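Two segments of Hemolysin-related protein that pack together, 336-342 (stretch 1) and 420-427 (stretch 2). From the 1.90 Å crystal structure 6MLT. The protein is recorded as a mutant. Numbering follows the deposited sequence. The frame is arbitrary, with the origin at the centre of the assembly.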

# COMPACT_ATOMS: atom_id res chain seq x y z
N MET A 336 -8.80 2.48 31.90
CA MET A 336 -10.19 2.31 32.30
C MET A 336 -10.61 3.40 33.27
O MET A 336 -9.88 3.76 34.19
CB MET A 336 -10.40 0.93 32.93
CG MET A 336 -10.14 -0.19 31.95
SD MET A 336 -10.69 -1.77 32.57
CE MET A 336 -12.46 -1.66 32.26
N ILE A 337 -11.82 3.91 33.06
CA ILE A 337 -12.41 4.95 33.89
C ILE A 337 -13.30 4.28 34.92
O ILE A 337 -14.27 3.62 34.56
CB ILE A 337 -13.22 5.95 33.04
CG1 ILE A 337 -12.39 6.42 31.84
CG2 ILE A 337 -13.70 7.11 33.88
CD1 ILE A 337 -11.01 6.95 32.20
N GLY A 338 -12.98 4.46 36.19
CA GLY A 338 -13.76 3.90 37.27
C GLY A 338 -12.87 3.33 38.35
O GLY A 338 -11.66 3.58 38.39
N GLY A 339 -13.48 2.56 39.23
CA GLY A 339 -12.79 1.96 40.35
C GLY A 339 -11.88 0.82 39.90
O GLY A 339 -11.74 0.51 38.72
N SER A 340 -11.26 0.20 40.89
CA SER A 340 -10.24 -0.81 40.65
C SER A 340 -10.77 -2.24 40.71
O SER A 340 -10.01 -3.17 40.40
CB SER A 340 -9.10 -0.66 41.66
OG SER A 340 -9.60 -0.70 42.99
N GLY A 341 -12.03 -2.45 41.08
CA GLY A 341 -12.57 -3.77 41.30
C GLY A 341 -13.29 -4.32 40.08
O GLY A 341 -13.30 -3.72 39.00
N GLY A 342 -13.91 -5.49 40.27
CA GLY A 342 -14.65 -6.16 39.22
C GLY A 342 -13.77 -7.07 38.37
O GLY A 342 -12.55 -6.94 38.32
N PHE A 420 -12.80 4.99 48.60
CA PHE A 420 -11.67 4.12 48.31
C PHE A 420 -11.70 3.72 46.83
O PHE A 420 -12.77 3.54 46.24
CB PHE A 420 -11.72 2.86 49.17
CG PHE A 420 -11.62 3.12 50.65
CD1 PHE A 420 -10.52 3.76 51.18
CD2 PHE A 420 -12.62 2.70 51.50
CE1 PHE A 420 -10.42 4.00 52.54
CE2 PHE A 420 -12.53 2.93 52.87
CZ PHE A 420 -11.43 3.58 53.38
N LYS A 421 -10.51 3.57 46.25
CA LYS A 421 -10.43 3.24 44.83
C LYS A 421 -11.16 1.94 44.52
O LYS A 421 -11.79 1.82 43.46
CB LYS A 421 -8.96 3.15 44.40
CG LYS A 421 -8.76 2.97 42.91
CD LYS A 421 -9.21 4.19 42.11
CE LYS A 421 -9.02 3.99 40.61
NZ LYS A 421 -9.54 5.14 39.82
N HIS A 422 -11.11 0.96 45.42
CA HIS A 422 -11.76 -0.31 45.16
C HIS A 422 -13.27 -0.25 45.32
O HIS A 422 -13.95 -1.22 44.96
CB HIS A 422 -11.17 -1.41 46.05
CG HIS A 422 -11.55 -1.29 47.50
ND1 HIS A 422 -10.84 -0.54 48.40
CD2 HIS A 422 -12.56 -1.87 48.20
CE1 HIS A 422 -11.39 -0.64 49.60
NE2 HIS A 422 -12.44 -1.44 49.50
N LYS A 423 -13.81 0.85 45.83
CA LYS A 423 -15.25 1.05 45.90
C LYS A 423 -15.76 2.09 44.92
O LYS A 423 -16.98 2.28 44.81
CB LYS A 423 -15.68 1.43 47.33
CG LYS A 423 -15.59 0.28 48.34
CD LYS A 423 -16.48 -0.90 47.94
CE LYS A 423 -16.46 -2.01 48.98
NZ LYS A 423 -17.25 -3.20 48.55
N GLN A 424 -14.87 2.76 44.19
CA GLN A 424 -15.34 3.65 43.13
C GLN A 424 -15.98 2.82 42.02
O GLN A 424 -15.65 1.65 41.82
CB GLN A 424 -14.17 4.48 42.59
CG GLN A 424 -13.64 5.49 43.60
CD GLN A 424 -12.35 6.16 43.16
OE1 GLN A 424 -12.00 6.16 41.98
NE2 GLN A 424 -11.63 6.74 44.12
N GLN A 425 -16.95 3.42 41.32
CA GLN A 425 -17.65 2.71 40.26
C GLN A 425 -18.08 3.70 39.19
O GLN A 425 -17.82 4.90 39.29
CB GLN A 425 -18.86 1.95 40.81
CG GLN A 425 -19.99 2.83 41.33
CD GLN A 425 -21.32 2.09 41.40
OE1 GLN A 425 -21.97 1.86 40.38
NE2 GLN A 425 -21.70 1.69 42.60
N VAL A 426 -18.73 3.18 38.15
CA VAL A 426 -19.33 4.03 37.13
C VAL A 426 -20.64 4.58 37.67
O VAL A 426 -21.56 3.82 37.99
CB VAL A 426 -19.54 3.25 35.82
CG1 VAL A 426 -20.32 4.09 34.82
CG2 VAL A 426 -18.20 2.83 35.24
N ASN A 427 -20.73 5.91 37.76
CA ASN A 427 -21.92 6.54 38.32
C ASN A 427 -22.89 7.05 37.26
O ASN A 427 -24.09 7.17 37.56
CB ASN A 427 -21.50 7.70 39.23
CG ASN A 427 -20.64 7.22 40.40
OD1 ASN A 427 -19.42 7.40 40.40
ND2 ASN A 427 -21.27 6.59 41.38
O HOH W 1 -14.22 -0.92 42.08

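Contact between segments 336-342 and 420-427 of Hemolysin-related protein, a small interface (314 Å² buried, both sides summed) in which backbone atoms and one long lysine side chain do most of the work. Phe420 does not touch stretch 1, and the end of its side chain leads away; its carbonyl instead braces the turn that follows, accepting a hydrogen bond from Lys423 N (2.9 Å to Phe420 O) and a weak one from Gln424 N (3.0 Å to the same oxygen). This turn presents the carbonyls of Lys421, His422 and Gln424 to the glycine-rich segment. Lys421 makes both direct hydrogen bonds of the contact. Its carbonyl accepts from the backbone of the facing loop, Ser340 N to Lys421 O, at 3.1 Å and an N-H...O angle of 153°. Its side chain starts sideways, but its end comes nearer, so that Lys421 NZ donates to Gly338 O at 3.0 Å; a weak bond from Lys421 NZ to Gln424 OE1 (3.4 Å) ties the same ammonium group to its own segment. His422 meets Ser340 through its backbone and the base of its side chain: Ser340 OG, in the p rotamer, lies 3.1 Å from His422 CA and 3.5 Å from His422 CB, while the end of the His422 side chain leads away. Ser340 OG also approaches His422 N to 3.3 Å, but the angle is too poor for a hydrogen bond. Lys423 points away and adds nothing to the contact. At Gln424 the chains come close, with 4.1 Å between Gly339 CA and Gln424 CA. Gly339 CA sits 3.2 Å from Gln424 O in a CA-H...O contact (146° at the hydrogen) and 3.3 Å from Lys421 O. The absence of a side chain permits this approach: a CB on Gly339 would point toward stretch 2 and clash with both carbonyls, at 1.9 Å from Gln424 O and 2.9 Å from Lys421 O. One water extends the polar network where Gly341 N and His422 O, 4.5 Å apart, are too distant to bond directly; it accepts from Gly341 N (2.9 Å to the water O) and donates to His422 O (2.9 Å) and Gln424 O (3.0 Å). Gln425 turns its side chain away and contributes through its backbone, Gln425 N lying 4.1 Å from Gly339 N. Val426 closes the contact with a looser approach, Val426 CG2 to Ile337 O at 4.1 Å, and Asn427 lies beyond it, making no contact with stretch 1.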